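Local coordinates for protein deacylase (Burkholderia multivorans, PDB 5THW) that probably hydrolyses N-carbamoyl amino acids as a dizinc amidase of the peptidase M20 family, at residues A[61-66]-A[145-150]. Numbering follows the deposited sequence.
Sequences AGRDLI and IWTNEE. With ZN (zinc ion), chain F; URP (N-(aminocarbonyl)-beta-alanine), chain G.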
loop_
_atom_site.group_PDB
_atom_site.type_symbol
_atom_site.label_atom_id
_atom_site.label_comp_id
_atom_site.label_asym_id
_atom_site.label_seq_id
_atom_site.Cartn_x
_atom_site.Cartn_y
_atom_site.Cartn_z
ATOM N N ALA A 61 22.176 -16.099 -10.709
ATOM C CA ALA A 61 22.298 -16.889 -11.928
ATOM C C ALA A 61 22.962 -16.084 -13.028
ATOM O O ALA A 61 23.868 -16.579 -13.707
ATOM C CB ALA A 61 20.926 -17.380 -12.385
ATOM N N GLY A 62 22.551 -14.823 -13.188
ATOM C CA GLY A 62 23.159 -13.982 -14.203
ATOM C C GLY A 62 24.629 -13.728 -13.932
ATOM O O GLY A 62 25.454 -13.769 -14.850
ATOM N N ARG A 63 24.981 -13.489 -12.665
ATOM C CA ARG A 63 26.386 -13.328 -12.312
ATOM C C ARG A 63 27.192 -14.561 -12.693
ATOM O O ARG A 63 28.216 -14.450 -13.377
ATOM C CB ARG A 63 26.537 -13.037 -10.820
ATOM C CG ARG A 63 26.019 -11.680 -10.390
ATOM C CD ARG A 63 25.903 -11.601 -8.882
ATOM N NE ARG A 63 25.662 -10.240 -8.419
ATOM C CZ ARG A 63 26.580 -9.483 -7.830
ATOM N NH1 ARG A 63 27.805 -9.961 -7.629
ATOM N NH2 ARG A 63 26.267 -8.251 -7.437
ATOM N N ASP A 64 26.714 -15.752 -12.303
ATOM C CA ASP A 64 27.467 -16.978 -12.576
ATOM C C ASP A 64 27.688 -17.165 -14.074
ATOM O O ASP A 64 28.770 -17.581 -14.503
ATOM C CB ASP A 64 26.744 -18.207 -12.002
ATOM C CG ASP A 64 26.686 -18.214 -10.482
ATOM O OD1 ASP A 64 27.529 -17.560 -9.834
ATOM O OD2 ASP A 64 25.792 -18.893 -9.933
ATOM N N LEU A 65 26.683 -16.833 -14.884
ATOM C CA LEU A 65 26.808 -17.001 -16.327
ATOM C C LEU A 65 27.831 -16.032 -16.915
ATOM O O LEU A 65 28.608 -16.403 -17.805
ATOM C CB LEU A 65 25.445 -16.821 -16.993
ATOM C CG LEU A 65 25.457 -17.071 -18.499
ATOM C CD1 LEU A 65 26.020 -18.472 -18.791
ATOM C CD2 LEU A 65 24.061 -16.918 -19.056
ATOM N N ILE A 66 27.835 -14.781 -16.443
ATOM C CA ILE A 66 28.804 -13.801 -16.931
ATOM C C ILE A 66 30.221 -14.206 -16.543
ATOM O O ILE A 66 31.155 -14.117 -17.353
ATOM C CB ILE A 66 28.452 -12.401 -16.400
ATOM C CG1 ILE A 66 27.106 -11.941 -16.957
ATOM C CG2 ILE A 66 29.545 -11.406 -16.744
ATOM C CD1 ILE A 66 26.588 -10.688 -16.284
ATOM N N ILE A 145 31.217 -5.998 -12.720
ATOM C CA ILE A 145 29.807 -5.981 -12.344
ATOM C C ILE A 145 29.694 -5.231 -11.022
ATOM O O ILE A 145 30.319 -5.623 -10.030
ATOM C CB ILE A 145 29.228 -7.401 -12.208
ATOM C CG1 ILE A 145 29.242 -8.153 -13.533
ATOM C CG2 ILE A 145 27.802 -7.346 -11.705
ATOM C CD1 ILE A 145 28.844 -9.612 -13.364
ATOM N N TRP A 146 28.923 -4.143 -11.006
ATOM C CA TRP A 146 28.683 -3.385 -9.781
ATOM C C TRP A 146 27.397 -3.864 -9.110
ATOM O O TRP A 146 26.365 -4.022 -9.770
ATOM C CB TRP A 146 28.613 -1.885 -10.079
ATOM C CG TRP A 146 29.861 -1.353 -10.723
ATOM C CD1 TRP A 146 30.013 -0.971 -12.025
ATOM C CD2 TRP A 146 31.140 -1.168 -10.099
ATOM N NE1 TRP A 146 31.301 -0.539 -12.245
ATOM C CE2 TRP A 146 32.014 -0.656 -11.083
ATOM C CE3 TRP A 146 31.631 -1.386 -8.809
ATOM C CZ2 TRP A 146 33.347 -0.359 -10.816
ATOM C CZ3 TRP A 146 32.956 -1.087 -8.544
ATOM C CH2 TRP A 146 33.798 -0.579 -9.544
ATOM N N THR A 147 27.469 -4.098 -7.798
ATOM C CA THR A 147 26.339 -4.641 -7.052
ATOM C C THR A 147 25.250 -3.599 -6.834
ATOM O O THR A 147 25.532 -2.445 -6.498
ATOM C CB THR A 147 26.812 -5.180 -5.698
ATOM O OG1 THR A 147 27.772 -6.221 -5.906
ATOM C CG2 THR A 147 25.645 -5.727 -4.877
ATOM N N ASN A 148 23.997 -4.029 -7.013
ATOM C CA ASN A 148 22.808 -3.261 -6.639
ATOM C C ASN A 148 22.903 -1.815 -7.131
ATOM O O ASN A 148 22.699 -0.856 -6.377
ATOM C CB ASN A 148 22.599 -3.308 -5.124
ATOM C CG ASN A 148 21.271 -2.698 -4.697
ATOM O OD1 ASN A 148 20.234 -2.979 -5.288
ATOM N ND2 ASN A 148 21.311 -1.826 -3.697
ATOM N N GLU A 149 23.187 -1.663 -8.429
ATOM C CA GLU A 149 23.288 -0.320 -9.000
ATOM C C GLU A 149 21.930 0.363 -9.067
ATOM O O GLU A 149 21.839 1.579 -8.876
ATOM C CB GLU A 149 23.940 -0.368 -10.381
ATOM C CG GLU A 149 24.190 0.988 -11.001
ATOM C CD GLU A 149 22.985 1.521 -11.756
ATOM O OE1 GLU A 149 22.069 0.727 -12.064
ATOM O OE2 GLU A 149 22.961 2.733 -12.053
ATOM N N GLU A 150 20.868 -0.407 -9.334
ATOM C CA GLU A 150 19.541 0.169 -9.544
ATOM C C GLU A 150 19.028 0.899 -8.311
ATOM O O GLU A 150 18.305 1.894 -8.439
ATOM C CB GLU A 150 18.546 -0.927 -9.947
ATOM C CG GLU A 150 18.696 -1.429 -11.376
ATOM C CD GLU A 150 18.241 -0.411 -12.412
ATOM O OE1 GLU A 150 17.723 0.658 -12.021
ATOM O OE2 GLU A 150 18.416 -0.675 -13.618
HETATM ZN ZN ZN F . 18.092 1.227 -14.526
HETATM O O2 URP G . 18.886 3.357 -14.688
HETATM C C2 URP G . 19.925 3.135 -14.095
HETATM N N3 URP G . 20.600 2.011 -14.296
HETATM N N1 URP G . 20.408 3.996 -13.211
HETATM C C6 URP G . 20.063 3.887 -11.803
HETATM C C5 URP G . 20.312 5.184 -11.047
HETATM C C4 URP G . 19.287 6.182 -11.521
HETATM O O42 URP G . 19.665 7.132 -12.244
HETATM O O41 URP G . 18.096 6.018 -11.176
HETATM O O HOH W 1 23.795 -7.184 -8.328
#
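In the metal-binding domain of this M20-family hydrolase, Arg63 and Ile66 of helix 57-72 pack against the end of strand 141-145 and the loop that carries the zinc ligand Glu150. The polar half of the contact is one hydrogen bond, from Arg63 NH2 to Thr147 OG1, 3.0 Å long and fairly straight (160° at the hydrogen). OG1 lies only 4° out of the guanidinium plane, which places the threonine at the edge of that group. The Arg63 chain, extended from CG to NE, carries the guanidinium across to the threonine, whose side chain it crosses at about a right angle. Arg63 NH2 also donates to a water O at 2.8 Å, which accepts a weak bond from Asn148 N as well. Both groups have further partners: Arg63 NH1 bonds Gly83 O, Tyr193 makes a cation-pi contact with Arg63, and Thr147 OG1 bonds Met82 O. The buried guanidinium thus ties the helix to the loop joining strands 76-79 and 85-89 as well as to the loop after strand 141-145. Three residues beyond Thr147, Glu150 grips zinc with both carboxylate oxygens, unequally, OE2 at 2.1 Å and OE1 at 2.6 Å; Asp115 and His403 bind the same ion. Glu149 OE1 approaches N3 of the bound N-(aminocarbonyl)-beta-alanine to 3.0 Å. The apolar half is isoleucine against isoleucine, beside Met87 of strand 85-89. Matching first torsions (chi1 -64° in both), with each chain extended to its CD1, aim the side chains tip to tip, and Ile66 CD1 meets Ile145 CD1 at 3.8 Å.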